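Local atomic coordinates of ssDNA binding protein (Aeropyrum pernix, PDB entry 4PSN), a protein that binds single-stranded DNA, probably holding it in a tunnel system formed between the subunits of its assembly. Residues Y17-R22 against L50-F55; E121-V126 against V194-S199; L156-V162 against R176-E182. One frame throughout, in Å; residues are numbered along the deposited sequence.

Contact 1: Y17-R22 against L50-F55; sequences YADKVR and LNRVLF
Two helical segments pack close to antiparallel. The axes of 17-22 and 50-55 approach to 10.0 Å, and their N-to-C directions differ by 149°. Both have regular alpha-helical backbones, with i to i+4 bonds such as V21 N to Y17 O and L54 N to L50 O, each 2.9 Å. The register is set by A18 and N51, whose CA atoms are 5.6 Å apart. Y17 opens the first segment with chi1 at 82° (p). This swings its ring across to the second helix, where CE1 lies 3.7 Å from L54 CB. The hydroxyl reaches further along: Y17 OH is 3.1 Å from F55 CA, and it meets the F55 ring at its edge. The small side chain of A18 leaves room for N51, whose ND2 lies 3.6 Å from A18 CB. The carbonyl A18 O accepts a hydrogen bond of 3.0 Å from N51 ND2, and the same oxygen takes the helical bond from R22 N. N51 uses chi1 m to reach it. N51 OD1 has no polar partner in the model and lies 3.3 Å from V21 CB. V21, with chi1 t, faces the second helix. Its CG1 is 4.0 Å from L50 CD2, and its CG2 is 4.0 Å from L54 CD1. R22 turns its end away to N203 of the second subunit. This is a helix pair covering the N-terminal three-stranded antiparallel sheet. V21 rests on strand 6-13, L54 on strand 69-78, and L50 reaches all three strands, 6-13, 69-78 and 83-97.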
loop_
_atom_site.group_PDB
_atom_site.type_symbol
_atom_site.label_atom_id
_atom_site.label_comp_id
_atom_site.label_asym_id
_atom_site.label_seq_id
_atom_site.Cartn_x
_atom_site.Cartn_y
_atom_site.Cartn_z
ATOM N N TYR C 17 9.934 0.659 12.028
ATOM C CA TYR C 17 10.883 0.448 10.940
ATOM C C TYR C 17 11.340 -1.013 10.855
ATOM O O TYR C 17 11.491 -1.539 9.755
ATOM C CB TYR C 17 12.104 1.392 11.036
ATOM C CG TYR C 17 13.165 0.892 11.996
ATOM C CD1 TYR C 17 14.084 -0.081 11.602
ATOM C CD2 TYR C 17 13.242 1.380 13.299
ATOM C CE1 TYR C 17 15.028 -0.561 12.476
ATOM C CE2 TYR C 17 14.190 0.905 14.181
ATOM C CZ TYR C 17 15.081 -0.061 13.762
ATOM O OH TYR C 17 16.037 -0.534 14.621
ATOM N N ALA C 18 11.555 -1.677 11.996
ATOM C CA ALA C 18 12.140 -3.017 11.949
ATOM C C ALA C 18 11.227 -4.008 11.218
ATOM O O ALA C 18 11.682 -4.794 10.376
ATOM C CB ALA C 18 12.502 -3.534 13.350
ATOM N N ASP C 19 9.939 -3.961 11.533
ATOM C CA ASP C 19 9.001 -4.866 10.898
ATOM C C ASP C 19 8.746 -4.509 9.435
ATOM O O ASP C 19 8.478 -5.388 8.634
ATOM C CB ASP C 19 7.697 -4.962 11.699
ATOM C CG ASP C 19 7.860 -5.810 12.968
ATOM O OD1 ASP C 19 8.930 -6.447 13.117
ATOM O OD2 ASP C 19 6.934 -5.827 13.806
ATOM N N LYS C 20 8.852 -3.228 9.083
ATOM C CA LYS C 20 8.726 -2.838 7.681
ATOM C C LYS C 20 9.907 -3.406 6.908
ATOM O O LYS C 20 9.751 -3.989 5.831
ATOM C CB LYS C 20 8.677 -1.310 7.548
ATOM C CG LYS C 20 8.341 -0.804 6.146
ATOM C CD LYS C 20 7.086 -1.479 5.602
ATOM C CE LYS C 20 6.334 -0.624 4.592
ATOM N NZ LYS C 20 5.290 0.210 5.272
ATOM N N VAL C 21 11.098 -3.237 7.470
ATOM C CA VAL C 21 12.313 -3.760 6.867
ATOM C C VAL C 21 12.202 -5.272 6.651
ATOM O O VAL C 21 12.471 -5.769 5.567
ATOM C CB VAL C 21 13.554 -3.422 7.731
ATOM C CG1 VAL C 21 14.737 -4.283 7.332
ATOM C CG2 VAL C 21 13.902 -1.936 7.586
ATOM N N ARG C 22 11.793 -5.992 7.687
ATOM C CA ARG C 22 11.661 -7.446 7.616
ATOM C C ARG C 22 10.602 -7.842 6.587
ATOM O O ARG C 22 10.820 -8.725 5.774
ATOM C CB ARG C 22 11.283 -8.000 8.993
ATOM C CG ARG C 22 11.225 -9.537 9.090
ATOM C CD ARG C 22 10.842 -9.990 10.508
ATOM N NE ARG C 22 11.354 -11.330 10.811
ATOM C CZ ARG C 22 10.674 -12.445 10.590
ATOM N NH1 ARG C 22 9.457 -12.379 10.065
ATOM N NH2 ARG C 22 11.206 -13.621 10.883
ATOM N N LEU C 50 20.391 -6.273 9.711
ATOM C CA LEU C 50 20.210 -4.914 9.228
ATOM C C LEU C 50 19.489 -4.111 10.305
ATOM O O LEU C 50 19.873 -2.989 10.609
ATOM C CB LEU C 50 19.423 -4.890 7.915
ATOM C CG LEU C 50 19.165 -3.511 7.295
ATOM C CD1 LEU C 50 20.471 -2.762 7.096
ATOM C CD2 LEU C 50 18.387 -3.645 5.958
ATOM N N ASN C 51 18.448 -4.692 10.895
ATOM C CA ASN C 51 17.672 -3.968 11.891
ATOM C C ASN C 51 18.527 -3.587 13.092
ATOM O O ASN C 51 18.356 -2.513 13.668
ATOM C CB ASN C 51 16.443 -4.765 12.310
ATOM C CG ASN C 51 15.309 -4.629 11.305
ATOM O OD1 ASN C 51 15.227 -3.622 10.604
ATOM N ND2 ASN C 51 14.444 -5.635 11.225
ATOM N N ARG C 52 19.464 -4.463 13.443
ATOM C CA ARG C 52 20.334 -4.223 14.595
ATOM C C ARG C 52 21.168 -2.980 14.342
ATOM O O ARG C 52 21.298 -2.100 15.207
ATOM C CB ARG C 52 21.230 -5.441 14.838
ATOM C CG ARG C 52 22.051 -5.390 16.120
ATOM C CD ARG C 52 23.376 -4.706 15.921
ATOM N NE ARG C 52 24.162 -4.714 17.156
ATOM C CZ ARG C 52 24.047 -3.804 18.120
ATOM N NH1 ARG C 52 24.801 -3.891 19.214
ATOM N NH2 ARG C 52 23.181 -2.801 17.986
ATOM N N VAL C 53 21.723 -2.903 13.139
ATOM C CA VAL C 53 22.526 -1.762 12.733
ATOM C C VAL C 53 21.702 -0.481 12.660
ATOM O O VAL C 53 22.141 0.582 13.112
ATOM C CB VAL C 53 23.162 -2.038 11.374
ATOM C CG1 VAL C 53 23.622 -0.754 10.729
ATOM C CG2 VAL C 53 24.309 -3.035 11.541
ATOM N N LEU C 54 20.506 -0.585 12.088
ATOM C CA LEU C 54 19.622 0.562 11.968
ATOM C C LEU C 54 19.218 1.072 13.339
ATOM O O LEU C 54 19.014 2.270 13.534
ATOM C CB LEU C 54 18.381 0.198 11.151
ATOM C CG LEU C 54 18.672 -0.028 9.663
ATOM C CD1 LEU C 54 17.406 -0.475 8.937
ATOM C CD2 LEU C 54 19.230 1.251 9.033
ATOM N N PHE C 55 19.102 0.169 14.305
ATOM C CA PHE C 55 18.745 0.613 15.637
ATOM C C PHE C 55 19.782 1.621 16.158
ATOM O O PHE C 55 19.432 2.661 16.705
ATOM C CB PHE C 55 18.607 -0.568 16.603
ATOM C CG PHE C 55 18.307 -0.149 18.016
ATOM C CD1 PHE C 55 17.006 0.023 18.436
ATOM C CD2 PHE C 55 19.330 0.099 18.912
ATOM C CE1 PHE C 55 16.731 0.416 19.736
ATOM C CE2 PHE C 55 19.058 0.495 20.205
ATOM C CZ PHE C 55 17.759 0.655 20.613
#

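Contact 2: E121-V126 against V194-S199; sequences EIRFTV and VSRLFS
The strongest link is a salt bridge between E121 and R196. E121 OE2 lies 2.6 Å from R196 NH1 and takes a second, weak hydrogen bond from R196 NE at 3.1 Å. E121 is extended, with chi1 and chi2 both t. The R196 CA-to-CB bond points away, but chi1 t and chi2 p bring the guanidinium back, edge toward the carboxylate. Next comes S195, chi1 m, whose OG accepts a hydrogen bond from F124 N at 3.0 Å. The same hydroxyl lies over one face of the R123 guanidinium. Water 1 joins the backbones, donating to I122 O at 2.8 Å and to S195 O at 2.6 Å. The CA atoms of R123 and S195 are 5.3 Å apart, and those of E121 and S199 are 6.2 Å apart. Segment 121-126 is extended and leads into strand 125-131, an outer strand of the C-terminal antiparallel sheet within this chain. Segment 194-199 lies on helix 186-198, which packs against that sheet. The helix is kinked here: the N atoms of S195 and R196 have no bond to the turn before. The contact thus joins the helix to the lead-in of the outer strand. S199 OG donates to R196 O at 2.7 Å. Below the polar layer, F124 (chi1 m) brings CE2 to 3.8 Å from F198 CB. The two rings are oblique, centroids 5.5 Å apart and planes at 58°. V194, with chi1 p, places CG1 4.1 Å from F124 CB and 4.0 Å from V126 CG1. F124 and F198 both also touch I141 and V166 of the sheet.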
loop_
_atom_site.group_PDB
_atom_site.type_symbol
_atom_site.label_atom_id
_atom_site.label_comp_id
_atom_site.label_asym_id
_atom_site.label_seq_id
_atom_site.Cartn_x
_atom_site.Cartn_y
_atom_site.Cartn_z
ATOM N N GLU C 121 -13.898 31.640 -4.996
ATOM C CA GLU C 121 -13.193 31.320 -6.224
ATOM C C GLU C 121 -11.681 31.428 -5.997
ATOM O O GLU C 121 -11.226 32.320 -5.279
ATOM C CB GLU C 121 -13.651 32.319 -7.281
ATOM C CG GLU C 121 -13.089 32.151 -8.660
ATOM C CD GLU C 121 -13.732 33.122 -9.629
ATOM O OE1 GLU C 121 -13.152 34.205 -9.872
ATOM O OE2 GLU C 121 -14.826 32.800 -10.142
ATOM N N ILE C 122 -10.901 30.502 -6.557
ATOM C CA ILE C 122 -9.441 30.607 -6.455
ATOM C C ILE C 122 -8.973 31.768 -7.349
ATOM O O ILE C 122 -9.349 31.838 -8.518
ATOM C CB ILE C 122 -8.719 29.330 -6.935
ATOM C CG1 ILE C 122 -9.222 28.101 -6.175
ATOM C CG2 ILE C 122 -7.193 29.495 -6.762
ATOM C CD1 ILE C 122 -8.763 26.780 -6.769
ATOM N N ARG C 123 -8.171 32.673 -6.805
ATOM C CA ARG C 123 -7.694 33.811 -7.592
ATOM C C ARG C 123 -6.311 33.545 -8.170
ATOM O O ARG C 123 -5.338 33.497 -7.436
ATOM C CB ARG C 123 -7.651 35.093 -6.750
ATOM C CG ARG C 123 -7.428 36.357 -7.591
ATOM C CD ARG C 123 -8.666 36.784 -8.345
ATOM N NE ARG C 123 -8.333 37.741 -9.409
ATOM C CZ ARG C 123 -9.173 38.133 -10.357
ATOM N NH1 ARG C 123 -10.412 37.639 -10.386
ATOM N NH2 ARG C 123 -8.771 38.996 -11.296
ATOM N N PHE C 124 -6.235 33.398 -9.488
ATOM C CA PHE C 124 -4.973 33.200 -10.172
ATOM C C PHE C 124 -4.544 34.508 -10.830
ATOM O O PHE C 124 -5.377 35.372 -11.126
ATOM C CB PHE C 124 -5.111 32.105 -11.254
ATOM C CG PHE C 124 -5.425 30.726 -10.696
ATOM C CD1 PHE C 124 -4.436 29.973 -10.073
ATOM C CD2 PHE C 124 -6.704 30.187 -10.800
ATOM C CE1 PHE C 124 -4.704 28.699 -9.567
ATOM C CE2 PHE C 124 -6.989 28.914 -10.280
ATOM C CZ PHE C 124 -5.985 28.171 -9.661
ATOM N N THR C 125 -3.242 34.654 -11.048
ATOM C CA THR C 125 -2.708 35.729 -11.887
ATOM C C THR C 125 -1.932 35.080 -13.043
ATOM O O THR C 125 -1.694 33.885 -13.028
ATOM C CB THR C 125 -1.797 36.672 -11.081
ATOM O OG1 THR C 125 -0.661 35.946 -10.587
ATOM C CG2 THR C 125 -2.566 37.298 -9.889
ATOM N N VAL C 126 -1.550 35.850 -14.049
ATOM C CA VAL C 126 -0.851 35.287 -15.197
ATOM C C VAL C 126 0.239 36.226 -15.649
ATOM O O VAL C 126 0.222 37.420 -15.328
ATOM C CB VAL C 126 -1.782 35.056 -16.420
ATOM C CG1 VAL C 126 -2.890 34.053 -16.092
ATOM C CG2 VAL C 126 -2.351 36.371 -16.918
ATOM N N VAL C 194 -9.172 34.388 -16.161
ATOM C CA VAL C 194 -8.488 33.140 -15.817
ATOM C C VAL C 194 -9.088 32.482 -14.583
ATOM O O VAL C 194 -9.337 31.277 -14.589
ATOM C CB VAL C 194 -6.944 33.287 -15.681
ATOM C CG1 VAL C 194 -6.572 34.203 -14.520
ATOM C CG2 VAL C 194 -6.305 31.915 -15.472
ATOM N N SER C 195 -9.359 33.268 -13.545
ATOM C CA SER C 195 -9.898 32.719 -12.308
ATOM C C SER C 195 -11.326 32.190 -12.521
ATOM O O SER C 195 -11.683 31.123 -12.040
ATOM C CB SER C 195 -9.894 33.780 -11.201
ATOM O OG SER C 195 -8.593 34.323 -11.005
ATOM N N ARG C 196 -12.142 32.960 -13.225
ATOM C CA ARG C 196 -13.497 32.536 -13.570
ATOM C C ARG C 196 -13.490 31.235 -14.397
ATOM O O ARG C 196 -14.274 30.320 -14.154
ATOM C CB ARG C 196 -14.192 33.670 -14.329
ATOM C CG ARG C 196 -15.440 33.286 -15.114
ATOM C CD ARG C 196 -16.562 32.865 -14.190
ATOM N NE ARG C 196 -16.283 33.291 -12.823
ATOM C CZ ARG C 196 -17.030 34.147 -12.131
ATOM N NH1 ARG C 196 -16.687 34.486 -10.895
ATOM N NH2 ARG C 196 -18.128 34.663 -12.668
ATOM N N LEU C 197 -12.586 31.147 -15.363
ATOM C CA LEU C 197 -12.497 29.951 -16.186
ATOM C C LEU C 197 -12.131 28.719 -15.367
ATOM O O LEU C 197 -12.722 27.650 -15.542
ATOM C CB LEU C 197 -11.510 30.165 -17.326
ATOM C CG LEU C 197 -12.021 31.093 -18.427
ATOM C CD1 LEU C 197 -10.896 31.490 -19.377
ATOM C CD2 LEU C 197 -13.172 30.440 -19.190
ATOM N N PHE C 198 -11.173 28.861 -14.459
ATOM C CA PHE C 198 -10.728 27.710 -13.687
ATOM C C PHE C 198 -11.713 27.284 -12.606
ATOM O O PHE C 198 -11.620 26.166 -12.092
ATOM C CB PHE C 198 -9.326 27.938 -13.100
ATOM C CG PHE C 198 -8.219 27.487 -14.022
ATOM C CD1 PHE C 198 -7.765 26.176 -13.984
ATOM C CD2 PHE C 198 -7.667 28.361 -14.948
ATOM C CE1 PHE C 198 -6.760 25.739 -14.834
ATOM C CE2 PHE C 198 -6.658 27.934 -15.826
ATOM C CZ PHE C 198 -6.204 26.618 -15.768
ATOM N N SER C 199 -12.657 28.160 -12.261
ATOM C CA SER C 199 -13.718 27.783 -11.318
ATOM C C SER C 199 -14.629 26.680 -11.883
ATOM O O SER C 199 -15.401 26.070 -11.159
ATOM C CB SER C 199 -14.558 29.007 -10.926
ATOM O OG SER C 199 -15.448 29.349 -11.972
HETATM O O HOH W 1 -10.454 29.878 -10.170
#

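Contact 3: L156-V162 against R176-E182; sequences LNGEALV and RTRVQVE
R178, L161 and E159 bury the most surface here, and all three side chains lie on one face of the strand pair. Strands 159-162 and 176-180 run antiparallel at 158°, axes 4.5 Å apart. L161 pairs with R178 and E159 with Q180 as non-hydrogen-bonded pairs, CA atoms 4.5 and 4.2 Å apart. L161 (chi1 m, chi2 t) sets CD2 3.8 Å from R178 CB and CD1 over a face of the R176 guanidinium, whose NH2 forms a salt bridge with D136 of the third subunit. R178 reaches diagonally to E159 in a salt bridge, NH1 to OE2 2.8 Å, and its NH2 pairs with D133 of the third subunit. The hydrogen-bonded pairs alternate with these. A160 N to V179 O is 2.8 Å and V179 N to A160 O is 2.9 Å. V162 N to T177 O is 2.8 Å and T177 N to V162 O is 2.9 Å. On the other face, with A160 and T177, V162 CG2 lies 4.0 Å from V179 CG2. Beyond the strands, G158 has positive phi (79°), and V181 N donates to G158 O at 2.9 Å. This is the open end of the beta hairpin of strands 159-166 and 172-180, in the C-terminal antiparallel sheet, between strand 146-155 and the short strand 202-203.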
loop_
_atom_site.group_PDB
_atom_site.type_symbol
_atom_site.label_atom_id
_atom_site.label_comp_id
_atom_site.label_asym_id
_atom_site.label_seq_id
_atom_site.Cartn_x
_atom_site.Cartn_y
_atom_site.Cartn_z
ATOM N N LEU C 156 -9.063 33.125 -32.697
ATOM C CA LEU C 156 -9.810 32.760 -33.885
ATOM C C LEU C 156 -10.161 34.070 -34.580
ATOM O O LEU C 156 -9.285 34.880 -34.857
ATOM C CB LEU C 156 -11.059 31.972 -33.504
ATOM C CG LEU C 156 -10.758 30.712 -32.679
ATOM C CD1 LEU C 156 -12.022 30.114 -32.064
ATOM C CD2 LEU C 156 -10.002 29.681 -33.513
ATOM N N ASN C 157 -11.436 34.298 -34.840
ATOM C CA ASN C 157 -11.853 35.546 -35.484
ATOM C C ASN C 157 -12.916 36.178 -34.599
ATOM O O ASN C 157 -14.081 35.818 -34.683
ATOM C CB ASN C 157 -12.368 35.252 -36.911
ATOM C CG ASN C 157 -12.823 36.517 -37.663
ATOM O OD1 ASN C 157 -12.604 37.644 -37.215
ATOM N ND2 ASN C 157 -13.480 36.318 -38.808
ATOM N N GLY C 158 -12.498 37.085 -33.716
ATOM C CA GLY C 158 -13.387 37.682 -32.724
ATOM C C GLY C 158 -13.606 36.752 -31.544
ATOM O O GLY C 158 -14.377 37.034 -30.617
ATOM N N GLU C 159 -12.927 35.614 -31.589
ATOM C CA GLU C 159 -13.084 34.600 -30.564
ATOM C C GLU C 159 -11.730 33.978 -30.271
ATOM O O GLU C 159 -10.754 34.248 -30.970
ATOM C CB GLU C 159 -14.020 33.493 -31.055
ATOM C CG GLU C 159 -15.433 33.930 -31.353
ATOM C CD GLU C 159 -16.319 32.756 -31.726
ATOM O OE1 GLU C 159 -16.216 32.272 -32.877
ATOM O OE2 GLU C 159 -17.108 32.305 -30.859
ATOM N N ALA C 160 -11.684 33.113 -29.261
ATOM C CA ALA C 160 -10.459 32.381 -28.973
ATOM C C ALA C 160 -10.780 31.041 -28.318
ATOM O O ALA C 160 -11.789 30.900 -27.639
ATOM C CB ALA C 160 -9.534 33.214 -28.060
ATOM N N LEU C 161 -9.903 30.067 -28.523
ATOM C CA LEU C 161 -9.927 28.836 -27.753
ATOM C C LEU C 161 -8.932 28.977 -26.608
ATOM O O LEU C 161 -7.811 29.460 -26.809
ATOM C CB LEU C 161 -9.512 27.674 -28.639
ATOM C CG LEU C 161 -10.371 27.501 -29.886
ATOM C CD1 LEU C 161 -9.814 26.401 -30.768
ATOM C CD2 LEU C 161 -11.798 27.191 -29.498
ATOM N N VAL C 162 -9.340 28.553 -25.416
ATOM C CA VAL C 162 -8.492 28.632 -24.248
ATOM C C VAL C 162 -8.440 27.258 -23.599
ATOM O O VAL C 162 -9.465 26.598 -23.465
ATOM C CB VAL C 162 -9.066 29.619 -23.222
ATOM C CG1 VAL C 162 -8.134 29.727 -22.036
ATOM C CG2 VAL C 162 -9.255 30.990 -23.869
ATOM N N ARG C 176 -10.644 22.607 -23.605
ATOM C CA ARG C 176 -10.895 23.541 -24.700
ATOM C C ARG C 176 -12.188 24.333 -24.477
ATOM O O ARG C 176 -13.270 23.773 -24.306
ATOM C CB ARG C 176 -10.929 22.835 -26.058
ATOM C CG ARG C 176 -11.095 23.828 -27.209
ATOM C CD ARG C 176 -11.508 23.179 -28.531
ATOM N NE ARG C 176 -10.368 22.617 -29.247
ATOM C CZ ARG C 176 -10.356 22.367 -30.550
ATOM N NH1 ARG C 176 -9.271 21.855 -31.112
ATOM N NH2 ARG C 176 -11.428 22.633 -31.292
ATOM N N THR C 177 -12.066 25.650 -24.461
ATOM C CA THR C 177 -13.204 26.505 -24.183
ATOM C C THR C 177 -13.177 27.638 -25.187
ATOM O O THR C 177 -12.148 28.292 -25.362
ATOM C CB THR C 177 -13.105 27.087 -22.755
ATOM O OG1 THR C 177 -13.049 26.016 -21.810
ATOM C CG2 THR C 177 -14.301 27.965 -22.442
ATOM N N ARG C 178 -14.300 27.882 -25.850
ATOM C CA ARG C 178 -14.345 28.946 -26.844
ATOM C C ARG C 178 -14.980 30.177 -26.241
ATOM O O ARG C 178 -16.041 30.093 -25.637
ATOM C CB ARG C 178 -15.080 28.508 -28.111
ATOM C CG ARG C 178 -15.168 29.609 -29.163
ATOM C CD ARG C 178 -15.466 29.050 -30.564
ATOM N NE ARG C 178 -16.586 28.114 -30.547
ATOM C CZ ARG C 178 -17.854 28.446 -30.774
ATOM N NH1 ARG C 178 -18.181 29.707 -31.049
ATOM N NH2 ARG C 178 -18.798 27.513 -30.731
ATOM N N VAL C 179 -14.324 31.324 -26.401
ATOM C CA VAL C 179 -14.775 32.552 -25.747
ATOM C C VAL C 179 -14.756 33.686 -26.753
ATOM O O VAL C 179 -13.999 33.650 -27.728
ATOM C CB VAL C 179 -13.870 32.933 -24.546
ATOM C CG1 VAL C 179 -13.892 31.841 -23.488
ATOM C CG2 VAL C 179 -12.434 33.194 -25.009
ATOM N N GLN C 180 -15.587 34.692 -26.519
ATOM C CA GLN C 180 -15.636 35.848 -27.412
ATOM C C GLN C 180 -14.663 36.909 -26.925
ATOM O O GLN C 180 -14.715 37.316 -25.769
ATOM C CB GLN C 180 -17.047 36.436 -27.455
ATOM C CG GLN C 180 -17.249 37.429 -28.609
ATOM C CD GLN C 180 -18.659 37.986 -28.675
ATOM O OE1 GLN C 180 -19.457 37.804 -27.756
ATOM N NE2 GLN C 180 -18.973 38.670 -29.768
ATOM N N VAL C 181 -13.778 37.356 -27.807
ATOM C CA VAL C 181 -12.773 38.344 -27.451
ATOM C C VAL C 181 -12.025 38.837 -28.698
ATOM O O VAL C 181 -11.639 38.029 -29.555
ATOM C CB VAL C 181 -11.760 37.734 -26.458
ATOM C CG1 VAL C 181 -11.074 36.550 -27.091
ATOM C CG2 VAL C 181 -10.730 38.787 -26.016
ATOM N N GLU C 182 -11.811 40.149 -28.802
ATOM C CA GLU C 182 -10.980 40.697 -29.886
ATOM C C GLU C 182 -9.493 40.413 -29.641
ATOM O O GLU C 182 -9.050 40.403 -28.495
ATOM C CB GLU C 182 -11.219 42.202 -30.063
ATOM C CG GLU C 182 -12.637 42.557 -30.514
ATOM C CD GLU C 182 -13.027 41.889 -31.827
ATOM O OE1 GLU C 182 -12.125 41.502 -32.608
ATOM O OE2 GLU C 182 -14.244 41.748 -32.079
HETATM O O HOH W 2 -15.467 39.546 -30.757
HETATM O O HOH W 3 -9.541 36.921 -30.891
#

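From the N terminus, contact 1 comes first. It closes a mostly helical loop between helix 17-28 and helix 40-61. The chain then passes strands 69-78 and 83-97 and helix 100-113 before the C-terminal region. There contact 2 closes a long loop from 121-126, leading into strand 125-131, to 194-199 on helix 186-198. Contact 3 falls within that loop and joins the two strands of one hairpin. No contacts cross. Contacts 2 and 3 have centres about 17 Å apart and share a sheet. They touch where L197 packs on V162 and T177. Contact 1 lies on the opposite side of the chain's centre from the other two, its centre about 48 Å from that of contact 2 and about 60 Å from that of contact 3.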